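Local coordinates for penicillin binding protein 2X (Streptococcus thermophilus, PDB 5U47) that probably acts as a penicillin-binding transpeptidase that cross-links peptidoglycan strands during septal cell wall synthesis, at residues A304-G309 with A466-N471. The protein carries 1 engineered substitution. Residues are numbered along the deposited sequence; the frame is centred on the assembly and turned at random.
Sequences AAINNG and ASETRN
Ile306 reaches from helix 297-308 to Glu468 and Thr469 of helix 463-478, and both of its branches make contact. CG2 lies 3.4 Å from Glu468 OE2, while CD1, at the end of the longer branch, comes within 3.7 Å of Thr469 OG1 and 4.0 Å of Glu468 CB. No hydrogen bond joins the two segments; this is van der Waals packing between two segments whose nearest CA atoms, those of Ile306 and Thr469, are 7.7 Å apart. A branched aliphatic residue suits such a gap, because one side chain can meet two successive residues of the facing helix. With CG1 anti to its carbonyl carbon (chi1 -67°) and CD1 extended beyond it (chi2 170°), the long arm spans the interface, and Ala465 and Tyr472 of the same helix also pack on Ile306.

Both polar neighbours have their hydrogen bonds within their own helix. The hydroxyl of Thr469 bonds to the carbonyl of Ala465, one turn back, which lets a buried threonine offer its OG1 to a methyl group. Glu468 runs out straight beyond CG; its OE1 accepts from Gln464 NE2, leaving OE2 as the oxygen beside Ile306.

Further out, Asn307 adds a polar tie beside this van der Waals contact: its OD1 bonds to the backbone N of Ser462, just ahead of helix 463-478, and its ND2 to Tyr374 OH. Gly309, with positive phi (82°), ends the first helix in a Schellman motif, a conformation that favours glycine. The contact is helix-to-helix packing within the penicillin-binding transpeptidase domain, and helix 297-308 carries at its start the lysine of a probable SxxK motif, the signature of this family's serine active site.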
ATOM      1  N   ALA A 304       9.347  24.209  -6.874  1.00 30.58           N
ATOM      2  CA  ALA A 304      10.106  24.968  -5.878  1.00 32.31           C
ATOM      3  C   ALA A 304      10.669  26.254  -6.488  1.00 33.41           C
ATOM      4  O   ALA A 304      10.616  27.325  -5.876  1.00 33.33           O
ATOM      5  CB  ALA A 304      11.228  24.119  -5.303  1.00 31.99           C
ATOM      6  N   ALA A 305      11.211  26.140  -7.697  1.00 33.68           N
ATOM      7  CA  ALA A 305      11.748  27.303  -8.395  1.00 34.79           C
ATOM      8  C   ALA A 305      10.652  28.335  -8.620  1.00 35.45           C
ATOM      9  O   ALA A 305      10.882  29.539  -8.438  1.00 35.87           O
ATOM     10  CB  ALA A 305      12.371  26.896  -9.723  1.00 35.10           C
ATOM     11  N   ILE A 306       9.464  27.877  -9.011  1.00 34.57           N
ATOM     12  CA  ILE A 306       8.345  28.796  -9.247  1.00 35.82           C
ATOM     13  C   ILE A 306       7.902  29.419  -7.928  1.00 36.99           C
ATOM     14  O   ILE A 306       7.700  30.639  -7.849  1.00 39.31           O
ATOM     15  CB  ILE A 306       7.173  28.105  -9.966  1.00 35.13           C
ATOM     16  CG1 ILE A 306       7.609  27.717 -11.391  1.00 34.91           C
ATOM     17  CG2 ILE A 306       5.954  29.028 -10.008  1.00 36.26           C
ATOM     18  CD1 ILE A 306       6.631  26.827 -12.131  1.00 34.20           C
ATOM     19  N   ASN A 307       7.779  28.582  -6.898  1.00 35.74           N
ATOM     20  CA  ASN A 307       7.370  29.037  -5.566  1.00 36.37           C
ATOM     21  C   ASN A 307       8.402  30.005  -4.924  1.00 38.02           C
ATOM     22  O   ASN A 307       8.027  30.892  -4.176  1.00 38.15           O
ATOM     23  CB  ASN A 307       7.149  27.858  -4.623  1.00 34.17           C
ATOM     24  CG  ASN A 307       6.265  28.225  -3.456  1.00 36.05           C
ATOM     25  OD1 ASN A 307       5.090  28.538  -3.643  1.00 36.82           O
ATOM     26  ND2 ASN A 307       6.810  28.181  -2.249  1.00 36.95           N
ATOM     27  N   ASN A 308       9.685  29.797  -5.215  1.00 38.31           N
ATOM     28  CA  ASN A 308      10.773  30.626  -4.677  1.00 41.00           C
ATOM     29  C   ASN A 308      10.845  31.985  -5.369  1.00 44.11           C
ATOM     30  O   ASN A 308      11.495  32.892  -4.867  1.00 45.23           O
ATOM     31  CB  ASN A 308      12.120  29.907  -4.876  1.00 40.45           C
ATOM     32  CG  ASN A 308      13.254  30.537  -4.091  1.00 42.83           C
ATOM     33  OD1 ASN A 308      13.137  30.769  -2.890  1.00 42.64           O
ATOM     34  ND2 ASN A 308      14.389  30.778  -4.767  1.00 43.92           N
ATOM     35  N   GLY A 309      10.183  32.114  -6.520  1.00 45.53           N
ATOM     36  CA  GLY A 309      10.236  33.329  -7.317  1.00 48.73           C
ATOM     37  C   GLY A 309      11.485  33.373  -8.196  1.00 50.11           C
ATOM     38  O   GLY A 309      11.788  34.410  -8.791  1.00 51.57           O
ATOM     39  N   ALA A 466       1.921  25.189  -8.106  1.00 28.85           N
ATOM     40  CA  ALA A 466       1.468  23.869  -8.522  1.00 28.29           C
ATOM     41  C   ALA A 466       0.793  23.934  -9.898  1.00 28.88           C
ATOM     42  O   ALA A 466       1.059  23.123 -10.758  1.00 28.27           O
ATOM     43  CB  ALA A 466       0.508  23.295  -7.498  1.00 27.42           C
ATOM     44  N   SER A 467      -0.086  24.912 -10.073  1.00 29.38           N
ATOM     45  CA  SER A 467      -0.816  25.086 -11.312  1.00 31.55           C
ATOM     46  C   SER A 467       0.110  25.380 -12.499  1.00 32.04           C
ATOM     47  O   SER A 467      -0.063  24.830 -13.597  1.00 30.93           O
ATOM     48  CB  SER A 467      -1.810  26.233 -11.139  1.00 34.74           C
ATOM     49  OG  SER A 467      -2.376  26.603 -12.380  1.00 39.59           O
ATOM     50  N   GLU A 468       1.077  26.270 -12.281  1.00 32.52           N
ATOM     51  CA  GLU A 468       2.051  26.601 -13.324  1.00 33.61           C
ATOM     52  C   GLU A 468       2.929  25.401 -13.659  1.00 31.76           C
ATOM     53  O   GLU A 468       3.228  25.158 -14.832  1.00 32.40           O
ATOM     54  CB  GLU A 468       2.868  27.847 -12.953  1.00 35.94           C
ATOM     55  CG  GLU A 468       1.996  29.091 -12.959  1.00 38.15           C
ATOM     56  CD  GLU A 468       2.739  30.365 -12.598  1.00 42.34           C
ATOM     57  OE1 GLU A 468       2.081  31.438 -12.515  1.00 44.17           O
ATOM     58  OE2 GLU A 468       3.971  30.301 -12.397  1.00 44.79           O
ATOM     59  N   THR A 469       3.322  24.647 -12.642  1.00 30.09           N
ATOM     60  CA  THR A 469       4.109  23.439 -12.850  1.00 29.80           C
ATOM     61  C   THR A 469       3.331  22.464 -13.749  1.00 29.45           C
ATOM     62  O   THR A 469       3.890  21.947 -14.721  1.00 29.82           O
ATOM     63  CB  THR A 469       4.492  22.759 -11.514  1.00 28.96           C
ATOM     64  OG1 THR A 469       5.306  23.648 -10.745  1.00 29.84           O
ATOM     65  CG2 THR A 469       5.275  21.483 -11.756  1.00 28.85           C
ATOM     66  N   ARG A 470       2.036  22.275 -13.463  1.00 28.12           N
ATOM     67  CA  ARG A 470       1.199  21.371 -14.270  1.00 27.73           C
ATOM     68  C   ARG A 470       1.086  21.844 -15.714  1.00 28.81           C
ATOM     69  O   ARG A 470       1.127  21.035 -16.636  1.00 28.32           O
ATOM     70  CB  ARG A 470      -0.194  21.186 -13.672  1.00 26.81           C
ATOM     71  CG  ARG A 470      -0.226  20.373 -12.370  1.00 25.90           C
ATOM     72  CD  ARG A 470      -1.637  19.907 -12.017  1.00 24.67           C
ATOM     73  NE  ARG A 470      -2.618  20.997 -12.046  1.00 26.32           N
ATOM     74  CZ  ARG A 470      -2.816  21.893 -11.075  1.00 28.33           C
ATOM     75  NH1 ARG A 470      -2.097  21.884  -9.947  1.00 28.21           N
ATOM     76  NH2 ARG A 470      -3.734  22.836 -11.239  1.00 29.56           N
ATOM     77  N   ASN A 471       0.960  23.151 -15.910  1.00 30.87           N
ATOM     78  CA  ASN A 471       0.889  23.697 -17.261  1.00 33.06           C
ATOM     79  C   ASN A 471       2.223  23.492 -18.012  1.00 32.57           C
ATOM     80  O   ASN A 471       2.212  23.080 -19.167  1.00 32.49           O
ATOM     81  CB  ASN A 471       0.472  25.159 -17.258  1.00 35.91           C
ATOM     82  CG  ASN A 471       0.366  25.717 -18.666  1.00 40.34           C
ATOM     83  OD1 ASN A 471      -0.346  25.165 -19.507  1.00 44.07           O
ATOM     84  ND2 ASN A 471       1.096  26.789 -18.939  1.00 41.89           N
TER